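Local coordinates for gram-negative insecticidal protein (Chromobacterium piscinae, PDB 6FBM) that acts as an insecticidal toxin, probably by forming membrane pores with its perforin-like (MACPF) domain, which is joined to a beta-tripod module, at residues R147-D152 / K165-Y170; P169-E174 / S279-W284; D315-M320 / L380-A385; K353-F358 / P372-L377. One frame throughout, in Å; residues are numbered along the deposited sequence.

Contact 1: R147-D152 / K165-Y170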
loop_
_atom_site.group_PDB
_atom_site.type_symbol
_atom_site.label_atom_id
_atom_site.label_comp_id
_atom_site.label_asym_id
_atom_site.label_seq_id
_atom_site.Cartn_x
_atom_site.Cartn_y
_atom_site.Cartn_z
ATOM N N ARG A 147 5.676 40.393 -6.160
ATOM C CA ARG A 147 6.522 41.580 -6.059
ATOM C C ARG A 147 7.440 41.743 -7.284
ATOM O O ARG A 147 7.336 42.746 -7.982
ATOM C CB ARG A 147 7.299 41.569 -4.727
ATOM C CG ARG A 147 8.041 42.861 -4.344
ATOM C CD ARG A 147 9.563 42.730 -4.422
ATOM N NE ARG A 147 10.107 41.709 -3.493
ATOM C CZ ARG A 147 10.678 40.534 -3.833
ATOM N NH1 ARG A 147 10.827 40.149 -5.113
ATOM N NH2 ARG A 147 11.102 39.724 -2.867
ATOM N N ASP A 148 8.301 40.762 -7.571
ATOM C CA ASP A 148 9.288 40.963 -8.648
ATOM C C ASP A 148 8.652 41.039 -10.049
ATOM O O ASP A 148 9.145 41.774 -10.913
ATOM C CB ASP A 148 10.531 40.033 -8.601
ATOM C CG ASP A 148 10.235 38.606 -8.110
ATOM O OD1 ASP A 148 9.143 38.064 -8.390
ATOM O OD2 ASP A 148 11.118 38.038 -7.432
ATOM N N PHE A 149 7.539 40.332 -10.259
ATOM C CA PHE A 149 6.812 40.452 -11.506
ATOM C C PHE A 149 6.235 41.860 -11.640
ATOM O O PHE A 149 6.415 42.485 -12.682
ATOM C CB PHE A 149 5.735 39.372 -11.648
ATOM C CG PHE A 149 4.878 39.518 -12.884
ATOM C CD1 PHE A 149 5.459 39.609 -14.135
ATOM C CD2 PHE A 149 3.497 39.549 -12.787
ATOM C CE1 PHE A 149 4.680 39.741 -15.267
ATOM C CE2 PHE A 149 2.709 39.669 -13.916
ATOM C CZ PHE A 149 3.298 39.765 -15.153
ATOM N N ARG A 150 5.579 42.367 -10.593
ATOM C CA ARG A 150 5.094 43.755 -10.605
ATOM C C ARG A 150 6.206 44.750 -10.951
ATOM O O ARG A 150 5.992 45.655 -11.767
ATOM C CB ARG A 150 4.440 44.162 -9.269
ATOM C CG ARG A 150 3.976 45.627 -9.216
ATOM C CD ARG A 150 3.484 46.102 -7.857
ATOM N NE ARG A 150 2.317 45.335 -7.432
ATOM C CZ ARG A 150 1.082 45.440 -7.953
ATOM N NH1 ARG A 150 0.799 46.312 -8.953
ATOM N NH2 ARG A 150 0.114 44.645 -7.472
ATOM N N ASP A 151 7.382 44.587 -10.331
ATOM C CA ASP A 151 8.488 45.519 -10.547
ATOM C C ASP A 151 8.935 45.457 -12.007
ATOM O O ASP A 151 8.952 46.497 -12.676
ATOM C CB ASP A 151 9.644 45.293 -9.556
ATOM C CG ASP A 151 9.275 45.738 -8.102
ATOM O OD1 ASP A 151 8.242 46.418 -7.883
ATOM O OD2 ASP A 151 10.005 45.408 -7.135
ATOM N N ASP A 152 9.207 44.248 -12.505
ATOM C CA ASP A 152 9.655 44.070 -13.893
ATOM C C ASP A 152 8.619 44.532 -14.898
ATOM O O ASP A 152 8.946 45.277 -15.828
ATOM C CB ASP A 152 10.035 42.605 -14.185
ATOM C CG ASP A 152 11.306 42.181 -13.489
ATOM O OD1 ASP A 152 12.070 43.072 -13.100
ATOM O OD2 ASP A 152 11.549 40.968 -13.325
ATOM N N LYS A 165 10.639 36.769 -21.932
ATOM C CA LYS A 165 11.458 35.586 -21.608
ATOM C C LYS A 165 11.254 35.145 -20.151
ATOM O O LYS A 165 11.012 33.962 -19.884
ATOM C CB LYS A 165 12.944 35.836 -21.924
ATOM C CG LYS A 165 13.892 34.691 -21.563
ATOM C CD LYS A 165 14.703 34.959 -20.306
ATOM C CE LYS A 165 15.966 34.085 -20.290
ATOM N NZ LYS A 165 17.017 34.441 -21.285
ATOM N N ARG A 166 11.328 36.095 -19.220
ATOM C CA ARG A 166 11.193 35.801 -17.786
ATOM C C ARG A 166 9.819 35.243 -17.398
ATOM O O ARG A 166 9.734 34.287 -16.633
ATOM C CB ARG A 166 11.443 37.040 -16.941
ATOM C CG ARG A 166 12.883 37.493 -16.813
ATOM C CD ARG A 166 12.951 38.832 -16.090
ATOM N NE ARG A 166 13.553 38.758 -14.739
ATOM C CZ ARG A 166 14.642 39.402 -14.315
ATOM N NH1 ARG A 166 15.248 40.293 -15.074
ATOM N NH2 ARG A 166 15.063 39.217 -13.073
ATOM N N TYR A 167 8.757 35.850 -17.911
ATOM C CA TYR A 167 7.410 35.590 -17.427
ATOM C C TYR A 167 6.458 34.926 -18.415
ATOM O O TYR A 167 5.427 34.389 -17.997
ATOM C CB TYR A 167 6.804 36.905 -16.927
ATOM C CG TYR A 167 7.606 37.481 -15.791
ATOM C CD1 TYR A 167 7.539 36.914 -14.517
ATOM C CD2 TYR A 167 8.461 38.550 -15.995
ATOM C CE1 TYR A 167 8.294 37.424 -13.477
ATOM C CE2 TYR A 167 9.223 39.052 -14.965
ATOM C CZ TYR A 167 9.145 38.480 -13.709
ATOM O OH TYR A 167 9.889 38.990 -12.680
ATOM N N GLY A 168 6.801 34.950 -19.697
ATOM C CA GLY A 168 5.861 34.619 -20.763
ATOM C C GLY A 168 5.022 35.826 -21.146
ATOM O O GLY A 168 4.668 36.632 -20.285
ATOM N N PRO A 169 4.704 35.973 -22.433
ATOM C CA PRO A 169 3.854 37.092 -22.834
ATOM C C PRO A 169 2.375 36.902 -22.467
ATOM O O PRO A 169 1.637 37.895 -22.391
ATOM C CB PRO A 169 4.016 37.126 -24.350
ATOM C CG PRO A 169 4.288 35.695 -24.718
ATOM C CD PRO A 169 5.047 35.090 -23.569
ATOM N N TYR A 170 1.953 35.643 -22.277
ATOM C CA TYR A 170 0.591 35.337 -21.894
ATOM C C TYR A 170 0.613 34.449 -20.677
ATOM O O TYR A 170 1.584 33.747 -20.452
ATOM C CB TYR A 170 -0.121 34.622 -23.030
ATOM C CG TYR A 170 -0.600 35.532 -24.115
ATOM C CD1 TYR A 170 0.268 36.041 -25.074
ATOM C CD2 TYR A 170 -1.927 35.892 -24.181
ATOM C CE1 TYR A 170 -0.186 36.885 -26.066
ATOM C CE2 TYR A 170 -2.396 36.743 -25.174
ATOM C CZ TYR A 170 -1.529 37.230 -26.113
ATOM O OH TYR A 170 -2.023 38.057 -27.075
#
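Phe149 in helix 147-154 and Tyr167 at the end of helix 160-167 bring the two backbones nearest to each other, with 7.7 Å between their CA atoms. The phenol ring of Tyr167 is used on one face and at its hydroxyl end. Phe149 puts an edge to that face: its CD1 sits over the middle of the Tyr167 ring, 3.4 Å from Tyr167 CD1, in an edge-to-face pair with planes at 51°. CG of Phe149 is anti to its backbone N (chi1 176°), which leaves it beside the carbonyl carbon, with CD1 of the ring over the tyrosine. At the far end Tyr167 OH donates a 2.7 Å hydrogen bond to Asp152 OD2, meeting the anti side of the carboxylate 29° out of its plane. The same oxygen lies over a face of the Arg166 guanidinium, 3.3 Å from Arg166 NE. This salt bridge is one of charge alone, no N-H aiming at the oxygen, and would tend to favour ionised Asp152. The stronger partner of Arg166 is Glu162 of the same helix, salt-bridged to NH1. Two short helices of the MACPF region are thus joined by an aromatic pair and a tyrosine-carboxylate bond. Leu40 packs on Phe149. Beyond Tyr167, Gly168, with positive phi, turns the chain into strand 170-177, and Pro169 leans on Phe164 and on Phe300 of helix 300-304.

Contact 2: P169-E174 / S279-W284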
loop_
_atom_site.group_PDB
_atom_site.type_symbol
_atom_site.label_atom_id
_atom_site.label_comp_id
_atom_site.label_asym_id
_atom_site.label_seq_id
_atom_site.Cartn_x
_atom_site.Cartn_y
_atom_site.Cartn_z
ATOM N N PRO A 169 4.704 35.973 -22.433
ATOM C CA PRO A 169 3.854 37.092 -22.834
ATOM C C PRO A 169 2.375 36.902 -22.467
ATOM O O PRO A 169 1.637 37.895 -22.391
ATOM C CB PRO A 169 4.016 37.126 -24.350
ATOM C CG PRO A 169 4.288 35.695 -24.718
ATOM C CD PRO A 169 5.047 35.090 -23.569
ATOM N N TYR A 170 1.953 35.643 -22.277
ATOM C CA TYR A 170 0.591 35.337 -21.894
ATOM C C TYR A 170 0.613 34.449 -20.677
ATOM O O TYR A 170 1.584 33.747 -20.452
ATOM C CB TYR A 170 -0.121 34.622 -23.030
ATOM C CG TYR A 170 -0.600 35.532 -24.115
ATOM C CD1 TYR A 170 0.268 36.041 -25.074
ATOM C CD2 TYR A 170 -1.927 35.892 -24.181
ATOM C CE1 TYR A 170 -0.186 36.885 -26.066
ATOM C CE2 TYR A 170 -2.396 36.743 -25.174
ATOM C CZ TYR A 170 -1.529 37.230 -26.113
ATOM O OH TYR A 170 -2.023 38.057 -27.075
ATOM N N TYR A 171 -0.469 34.474 -19.914
ATOM C CA TYR A 171 -0.628 33.619 -18.762
ATOM C C TYR A 171 -1.945 32.852 -18.832
ATOM O O TYR A 171 -2.856 33.215 -19.568
ATOM C CB TYR A 171 -0.541 34.442 -17.470
ATOM C CG TYR A 171 -1.676 35.417 -17.281
ATOM C CD1 TYR A 171 -2.844 35.034 -16.639
ATOM C CD2 TYR A 171 -1.596 36.721 -17.767
ATOM C CE1 TYR A 171 -3.905 35.928 -16.467
ATOM C CE2 TYR A 171 -2.644 37.609 -17.618
ATOM C CZ TYR A 171 -3.789 37.224 -16.954
ATOM O OH TYR A 171 -4.831 38.084 -16.804
ATOM N N ILE A 172 -2.029 31.798 -18.031
ATOM C CA ILE A 172 -3.207 30.958 -17.991
ATOM C C ILE A 172 -4.256 31.623 -17.122
ATOM O O ILE A 172 -4.111 31.714 -15.914
ATOM C CB ILE A 172 -2.897 29.565 -17.387
ATOM C CG1 ILE A 172 -1.838 28.807 -18.212
ATOM C CG2 ILE A 172 -4.177 28.738 -17.261
ATOM C CD1 ILE A 172 -2.272 28.423 -19.618
ATOM N N SER A 173 -5.320 32.075 -17.754
ATOM C CA SER A 173 -6.432 32.722 -17.058
ATOM C C SER A 173 -7.616 31.813 -16.862
ATOM O O SER A 173 -8.384 31.985 -15.922
ATOM C CB SER A 173 -6.877 33.952 -17.833
ATOM O OG SER A 173 -7.818 34.670 -17.094
ATOM N N GLU A 174 -7.783 30.854 -17.767
ATOM C CA GLU A 174 -8.865 29.893 -17.691
ATOM C C GLU A 174 -8.366 28.590 -18.321
ATOM O O GLU A 174 -7.706 28.603 -19.353
ATOM C CB GLU A 174 -10.065 30.433 -18.450
ATOM C CG GLU A 174 -11.371 29.728 -18.163
ATOM C CD GLU A 174 -12.496 30.383 -18.968
ATOM O OE1 GLU A 174 -12.501 30.208 -20.198
ATOM O OE2 GLU A 174 -13.364 31.079 -18.385
ATOM N N SER A 279 -8.646 31.539 -22.400
ATOM C CA SER A 279 -7.621 30.841 -21.613
ATOM C C SER A 279 -6.340 31.627 -21.463
ATOM O O SER A 279 -5.887 31.835 -20.354
ATOM C CB SER A 279 -7.330 29.472 -22.193
ATOM O OG SER A 279 -8.428 28.635 -21.957
ATOM N N LEU A 280 -5.778 32.077 -22.576
ATOM C CA LEU A 280 -4.529 32.815 -22.560
ATOM C C LEU A 280 -4.823 34.308 -22.541
ATOM O O LEU A 280 -5.555 34.800 -23.392
ATOM C CB LEU A 280 -3.707 32.440 -23.779
ATOM C CG LEU A 280 -3.253 30.985 -23.763
ATOM C CD1 LEU A 280 -2.757 30.578 -25.127
ATOM C CD2 LEU A 280 -2.156 30.776 -22.733
ATOM N N GLN A 281 -4.284 35.019 -21.547
ATOM C CA GLN A 281 -4.482 36.455 -21.423
ATOM C C GLN A 281 -3.118 37.095 -21.397
ATOM O O GLN A 281 -2.191 36.533 -20.842
ATOM C CB GLN A 281 -5.257 36.782 -20.153
ATOM C CG GLN A 281 -6.700 36.286 -20.178
ATOM C CD GLN A 281 -7.511 36.915 -21.308
ATOM O OE1 GLN A 281 -7.412 38.102 -21.554
ATOM N NE2 GLN A 281 -8.306 36.102 -22.008
ATOM N N PRO A 282 -2.968 38.259 -22.057
ATOM C CA PRO A 282 -1.659 38.885 -22.159
ATOM C C PRO A 282 -1.225 39.498 -20.856
ATOM O O PRO A 282 -2.059 40.045 -20.131
ATOM C CB PRO A 282 -1.910 40.009 -23.146
ATOM C CG PRO A 282 -3.353 40.381 -22.947
ATOM C CD PRO A 282 -4.027 39.079 -22.683
ATOM N N ILE A 283 0.069 39.424 -20.561
ATOM C CA ILE A 283 0.611 40.100 -19.373
ATOM C C ILE A 283 0.572 41.606 -19.516
ATOM O O ILE A 283 0.494 42.305 -18.502
ATOM C CB ILE A 283 2.033 39.668 -18.970
ATOM C CG1 ILE A 283 3.072 39.976 -20.068
ATOM C CG2 ILE A 283 2.042 38.190 -18.621
ATOM C CD1 ILE A 283 4.500 39.920 -19.566
ATOM N N TRP A 284 0.618 42.110 -20.746
ATOM C CA TRP A 284 0.606 43.577 -20.930
ATOM C C TRP A 284 -0.626 44.264 -20.315
ATOM O O TRP A 284 -0.481 45.281 -19.658
ATOM C CB TRP A 284 0.833 44.005 -22.381
ATOM C CG TRP A 284 -0.028 43.391 -23.423
ATOM C CD1 TRP A 284 -1.340 43.686 -23.696
ATOM C CD2 TRP A 284 0.386 42.419 -24.390
ATOM N NE1 TRP A 284 -1.767 42.943 -24.779
ATOM C CE2 TRP A 284 -0.727 42.157 -25.220
ATOM C CE3 TRP A 284 1.584 41.733 -24.620
ATOM C CZ2 TRP A 284 -0.687 41.214 -26.243
ATOM C CZ3 TRP A 284 1.638 40.799 -25.640
ATOM C CH2 TRP A 284 0.519 40.549 -26.446
HETATM O O HOH W 1 -4.498 40.074 -18.919
#
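Ser279 O is gripped by two consecutive amides: Ser173 N at 2.7 Å, nearly straight, and Glu174 N in a weak bond at 3.4 Å. This is consistent with a beta bulge at the break in strand 170-177. Ser279 OG returns a 2.7 Å bond to Glu174 O, reaching it from above the carbonyl plane, and itself receives the backbone N of Ser276. Tyr171 and Gln281 form the antiparallel hydrogen-bonded pair (Tyr171 N to Gln281 O 2.8 Å, Gln281 N to Tyr171 O 3.0 Å), and Ile283 N to Pro169 O (2.9 Å) closes the other end. On one face of the sheet Tyr171 has CG between its backbone N and carbonyl carbon (chi1 66°), and Gln281 CB lies over its ring, 4.0 Å from the centroid, in a CH-pi contact. A water joins Tyr171 OH to Pro282 O at the ring's far end. On the other face Pro282 CB sits over the Tyr170 ring, 4.2 Å from its centroid, while the Tyr170 and Trp284 rings meet at 76°. Ile172 CD1 and Leu280 CD2 touch further along the same face. Phe300 packs edge-to-face on Tyr170 and Trp284, helix 160-167 lies against Ile283, and strand 21-23 pairs with strand 170-177 through Tyr170 with Tyr23 and Ile172 with Met21.

Contact 3: D315-M320 / L380-A385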
loop_
_atom_site.group_PDB
_atom_site.type_symbol
_atom_site.label_atom_id
_atom_site.label_comp_id
_atom_site.label_asym_id
_atom_site.label_seq_id
_atom_site.Cartn_x
_atom_site.Cartn_y
_atom_site.Cartn_z
ATOM N N ASP A 315 8.178 20.767 -52.491
ATOM C CA ASP A 315 7.232 20.850 -53.608
ATOM C C ASP A 315 7.630 19.952 -54.791
ATOM O O ASP A 315 6.756 19.500 -55.544
ATOM C CB ASP A 315 7.114 22.306 -54.068
ATOM C CG ASP A 315 6.512 23.206 -53.017
ATOM O OD1 ASP A 315 5.398 22.925 -52.550
ATOM O OD2 ASP A 315 7.149 24.213 -52.690
ATOM N N LYS A 316 8.928 19.692 -54.938
ATOM C CA LYS A 316 9.447 18.918 -56.037
ATOM C C LYS A 316 9.308 17.442 -55.678
ATOM O O LYS A 316 10.200 16.854 -55.055
ATOM C CB LYS A 316 10.917 19.279 -56.306
ATOM C CG LYS A 316 11.224 20.764 -56.538
ATOM C CD LYS A 316 11.137 21.119 -57.990
ATOM C CE LYS A 316 11.091 22.621 -58.272
ATOM N NZ LYS A 316 12.456 23.191 -58.474
ATOM N N VAL A 317 8.186 16.838 -56.073
ATOM C CA VAL A 317 7.868 15.459 -55.652
ATOM C C VAL A 317 7.924 14.407 -56.723
ATOM O O VAL A 317 7.775 13.214 -56.427
ATOM C CB VAL A 317 6.491 15.390 -54.970
ATOM C CG1 VAL A 317 6.534 16.168 -53.669
ATOM C CG2 VAL A 317 5.357 15.896 -55.892
ATOM N N LEU A 318 8.159 14.827 -57.966
ATOM C CA LEU A 318 8.366 13.902 -59.061
ATOM C C LEU A 318 9.814 13.957 -59.457
ATOM O O LEU A 318 10.338 15.003 -59.800
ATOM C CB LEU A 318 7.458 14.254 -60.227
ATOM C CG LEU A 318 5.966 14.031 -59.996
ATOM C CD1 LEU A 318 5.134 14.520 -61.183
ATOM C CD2 LEU A 318 5.662 12.563 -59.723
ATOM N N LEU A 319 10.445 12.799 -59.410
ATOM C CA LEU A 319 11.805 12.633 -59.850
ATOM C C LEU A 319 11.744 12.307 -61.328
ATOM O O LEU A 319 11.220 11.262 -61.717
ATOM C CB LEU A 319 12.424 11.494 -59.055
ATOM C CG LEU A 319 13.902 11.157 -59.205
ATOM C CD1 LEU A 319 14.795 12.340 -58.913
ATOM C CD2 LEU A 319 14.216 9.975 -58.307
ATOM N N MET A 320 12.290 13.208 -62.145
ATOM C CA MET A 320 12.308 13.051 -63.605
ATOM C C MET A 320 13.630 12.473 -64.135
ATOM O O MET A 320 14.734 12.821 -63.693
ATOM C CB MET A 320 12.075 14.397 -64.270
ATOM C CG MET A 320 11.795 14.308 -65.742
ATOM S SD MET A 320 11.243 15.889 -66.417
ATOM C CE MET A 320 12.710 16.912 -66.205
ATOM N N LEU A 380 3.934 9.364 -52.418
ATOM C CA LEU A 380 2.783 10.168 -52.053
ATOM C C LEU A 380 1.508 9.806 -52.783
ATOM O O LEU A 380 0.480 10.376 -52.480
ATOM C CB LEU A 380 3.086 11.630 -52.354
ATOM C CG LEU A 380 4.307 12.222 -51.696
ATOM C CD1 LEU A 380 4.562 13.618 -52.178
ATOM C CD2 LEU A 380 4.136 12.191 -50.199
ATOM N N GLY A 381 1.574 8.890 -53.746
ATOM C CA GLY A 381 0.456 8.594 -54.649
ATOM C C GLY A 381 0.143 9.678 -55.659
ATOM O O GLY A 381 -1.000 9.770 -56.125
ATOM N N VAL A 382 1.123 10.504 -56.004
ATOM C CA VAL A 382 0.944 11.507 -57.087
ATOM C C VAL A 382 0.899 10.920 -58.493
ATOM O O VAL A 382 0.362 11.546 -59.415
ATOM C CB VAL A 382 2.015 12.620 -57.060
ATOM C CG1 VAL A 382 1.894 13.450 -55.799
ATOM C CG2 VAL A 382 3.412 12.063 -57.165
ATOM N N LEU A 383 1.518 9.744 -58.653
ATOM C CA LEU A 383 1.384 8.936 -59.841
ATOM C C LEU A 383 0.466 7.806 -59.494
ATOM O O LEU A 383 0.644 7.146 -58.470
ATOM C CB LEU A 383 2.732 8.363 -60.264
ATOM C CG LEU A 383 3.826 9.396 -60.572
ATOM C CD1 LEU A 383 5.109 8.694 -60.954
ATOM C CD2 LEU A 383 3.379 10.376 -61.654
ATOM N N LYS A 384 -0.509 7.568 -60.359
ATOM C CA LYS A 384 -1.420 6.454 -60.201
ATOM C C LYS A 384 -1.753 5.919 -61.564
ATOM O O LYS A 384 -1.934 6.698 -62.495
ATOM C CB LYS A 384 -2.691 6.928 -59.502
ATOM C CG LYS A 384 -3.576 5.826 -59.019
ATOM C CD LYS A 384 -4.718 6.329 -58.183
ATOM C CE LYS A 384 -5.472 5.105 -57.666
ATOM N NZ LYS A 384 -6.559 5.568 -56.806
ATOM N N ALA A 385 -1.849 4.598 -61.694
ATOM C CA ALA A 385 -2.241 3.978 -62.976
ATOM C C ALA A 385 -3.591 4.495 -63.487
ATOM O O ALA A 385 -4.471 4.868 -62.693
ATOM C CB ALA A 385 -2.283 2.450 -62.866
#
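Leu318 and Val382 make the closest approach, Leu318 CD2 to Val382 CG2 at 3.4 Å, the two side chains passing antiparallel. The same methyl also meets Leu383 CD2 at 3.7 Å, so one branch of Leu318 fits against two neighbouring residues. CG of Leu318 is anti to the carbonyl carbon (chi1 -68°); of its two methyls, CD2 does the touching. Beside this tight part, Val317 and Leu380 cross at about a right angle, Val317 CG1 to Leu380 CD1 at 3.6 Å. Between them the fit is looser: Val317 CG2 stands 4.2 Å from Val382 CG1. Toward solvent the contact fades at Leu383, which is only partly buried and is followed by exposed Lys384. The backbones stay well apart, with 8.0 Å between the CA atoms of Leu318 and Val382. Leu444 packs on both. All the touching groups are aliphatic, which implies that buried methyls, rather than directional bonds, hold the start of strand 318-321 of the mixed sheet against the turn entering strand 383-384 of a three-stranded antiparallel sheet.

Contact 4: K353-F358 / P372-L377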
loop_
_atom_site.group_PDB
_atom_site.type_symbol
_atom_site.label_atom_id
_atom_site.label_comp_id
_atom_site.label_asym_id
_atom_site.label_seq_id
_atom_site.Cartn_x
_atom_site.Cartn_y
_atom_site.Cartn_z
ATOM N N LYS A 353 8.011 5.932 -64.186
ATOM C CA LYS A 353 6.758 5.663 -64.892
ATOM C C LYS A 353 6.616 6.495 -66.168
ATOM O O LYS A 353 7.049 7.637 -66.227
ATOM C CB LYS A 353 5.574 5.921 -63.970
ATOM C CG LYS A 353 5.641 5.211 -62.622
ATOM C CD LYS A 353 5.544 3.679 -62.734
ATOM C CE LYS A 353 5.796 3.007 -61.393
ATOM N NZ LYS A 353 5.261 1.622 -61.404
ATOM N N MET A 354 5.999 5.884 -67.169
ATOM C CA MET A 354 5.670 6.518 -68.441
ATOM C C MET A 354 4.451 7.375 -68.285
ATOM O O MET A 354 3.494 6.960 -67.610
ATOM C CB MET A 354 5.386 5.447 -69.500
ATOM C CG MET A 354 4.963 5.965 -70.868
ATOM S SD MET A 354 4.732 4.554 -71.928
ATOM C CE MET A 354 3.974 5.366 -73.345
ATOM N N VAL A 355 4.482 8.554 -68.918
ATOM C CA VAL A 355 3.303 9.433 -68.979
ATOM C C VAL A 355 2.766 9.692 -70.393
ATOM O O VAL A 355 1.662 10.240 -70.547
ATOM C CB VAL A 355 3.577 10.768 -68.290
ATOM C CG1 VAL A 355 3.817 10.515 -66.813
ATOM C CG2 VAL A 355 4.749 11.501 -68.919
ATOM N N GLY A 356 3.526 9.286 -71.421
ATOM C CA GLY A 356 3.143 9.530 -72.808
ATOM C C GLY A 356 4.129 8.955 -73.785
ATOM O O GLY A 356 5.235 8.577 -73.398
ATOM N N GLN A 357 3.700 8.861 -75.045
ATOM C CA GLN A 357 4.576 8.477 -76.163
ATOM C C GLN A 357 5.267 9.678 -76.730
ATOM O O GLN A 357 4.728 10.783 -76.696
ATOM C CB GLN A 357 3.794 7.818 -77.304
ATOM C CG GLN A 357 3.846 6.323 -77.219
ATOM C CD GLN A 357 2.983 5.649 -78.225
ATOM O OE1 GLN A 357 2.217 6.283 -78.949
ATOM N NE2 GLN A 357 3.088 4.339 -78.275
ATOM N N PHE A 358 6.449 9.437 -77.277
ATOM C CA PHE A 358 7.064 10.415 -78.158
ATOM C C PHE A 358 6.589 10.159 -79.592
ATOM O O PHE A 358 6.583 8.997 -80.031
ATOM C CB PHE A 358 8.594 10.369 -78.091
ATOM C CG PHE A 358 9.224 11.505 -78.789
ATOM C CD1 PHE A 358 9.373 12.724 -78.140
ATOM C CD2 PHE A 358 9.578 11.414 -80.125
ATOM C CE1 PHE A 358 9.904 13.830 -78.799
ATOM C CE2 PHE A 358 10.121 12.515 -80.795
ATOM C CZ PHE A 358 10.285 13.710 -80.123
ATOM N N PRO A 372 9.949 12.075 -71.217
ATOM C CA PRO A 372 10.406 11.869 -69.862
ATOM C C PRO A 372 9.592 10.788 -69.103
ATOM O O PRO A 372 8.438 10.477 -69.449
ATOM C CB PRO A 372 10.232 13.241 -69.238
ATOM C CG PRO A 372 9.126 13.876 -69.979
ATOM C CD PRO A 372 9.152 13.321 -71.363
ATOM N N ILE A 373 10.241 10.213 -68.105
ATOM C CA ILE A 373 9.617 9.313 -67.153
ATOM C C ILE A 373 9.794 9.880 -65.755
ATOM O O ILE A 373 10.722 10.630 -65.497
ATOM C CB ILE A 373 10.137 7.856 -67.275
ATOM C CG1 ILE A 373 11.654 7.763 -67.096
ATOM C CG2 ILE A 373 9.723 7.305 -68.628
ATOM C CD1 ILE A 373 12.212 6.365 -67.227
ATOM N N PHE A 374 8.838 9.582 -64.890
ATOM C CA PHE A 374 8.742 10.216 -63.577
ATOM C C PHE A 374 8.570 9.162 -62.505
ATOM O O PHE A 374 7.950 8.131 -62.730
ATOM C CB PHE A 374 7.577 11.182 -63.539
ATOM C CG PHE A 374 7.681 12.289 -64.540
ATOM C CD1 PHE A 374 8.349 13.453 -64.222
ATOM C CD2 PHE A 374 7.103 12.184 -65.771
ATOM C CE1 PHE A 374 8.437 14.492 -65.136
ATOM C CE2 PHE A 374 7.186 13.224 -66.693
ATOM C CZ PHE A 374 7.842 14.393 -66.369
ATOM N N LYS A 375 9.160 9.423 -61.350
ATOM C CA LYS A 375 9.093 8.524 -60.220
ATOM C C LYS A 375 8.479 9.244 -59.020
ATOM O O LYS A 375 8.843 10.373 -58.712
ATOM C CB LYS A 375 10.485 8.009 -59.876
ATOM C CG LYS A 375 10.521 7.197 -58.595
ATOM C CD LYS A 375 11.840 6.448 -58.438
ATOM C CE LYS A 375 11.889 5.703 -57.111
ATOM N NZ LYS A 375 12.809 4.537 -57.208
ATOM N N ASP A 376 7.556 8.560 -58.355
ATOM C CA ASP A 376 6.940 9.045 -57.139
ATOM C C ASP A 376 7.909 8.806 -55.973
ATOM O O ASP A 376 7.812 7.815 -55.267
ATOM C CB ASP A 376 5.595 8.327 -56.938
ATOM C CG ASP A 376 4.695 9.020 -55.911
ATOM O OD1 ASP A 376 5.191 9.881 -55.141
ATOM O OD2 ASP A 376 3.481 8.709 -55.899
ATOM N N LEU A 377 8.851 9.727 -55.798
ATOM C CA LEU A 377 10.016 9.511 -54.893
ATOM C C LEU A 377 9.613 9.255 -53.432
ATOM O O LEU A 377 10.072 8.289 -52.811
ATOM C CB LEU A 377 10.953 10.719 -54.915
ATOM C CG LEU A 377 12.257 10.603 -54.113
ATOM C CD1 LEU A 377 12.974 9.252 -54.256
ATOM C CD2 LEU A 377 13.202 11.747 -54.527
#
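Lys353 and Phe374 form an antiparallel hydrogen-bonded pair where the short, weakly bonded strand 352-354 runs beside strand 373-376 of a mixed sheet. Phe374 N gives Lys353 O a 3.0 Å bond, in the carbonyl plane and on a lone pair. The return bond, Lys353 N to Phe374 O at 2.6 Å, is more bent, at 138°, and comes in tilted from the carbonyl plane. Lys353 O also takes a CA-H contact from Ile373 CA at 3.2 Å. Beyond this pair the contact passes to side chains. Val355 meets the rim of the Phe374 ring, its CG2 in the ring plane 3.7 Å from Phe374 CE2 and its CG1 3.8 Å from Phe374 CD2. The valine and phenylalanine side chains cross at about a right angle. Phe374 and Lys353 start their side chains on the same face of the sheet. Strand 318-321 flanks strand 373-376, with Met320 packing on Phe374. The arrangement is that of an antiparallel strand pair within a mixed sheet of the C-terminal beta-rich part, in which strand 352-354 is also bonded through the backbone of Met354 to Asp436 and Val438.

Contacts 1 and 2 lie in the MACPF family region, their centres 12 Å apart, and share Pro169 and Tyr170: helix 160-167 leads through the turn at Gly168 and Pro169 into strand 170-177, and Phe149 CZ touches Ile283 CG2 at 4.0 Å. Contacts 3 and 4 come later, with centres 10 Å apart, contact 4 nested inside the loop that contact 3 closes. Contact 4 shares the mixed sheet with strand 318-321 of contact 3, and Leu319 O probably accepts a hydrogen bond from Lys375 N; the other side of contact 3 carries strand 383-384 of a second sheet. Contacts 2 and 4 have centres 54 Å apart, consistent with a perforin-like part and a separate beta-rich module.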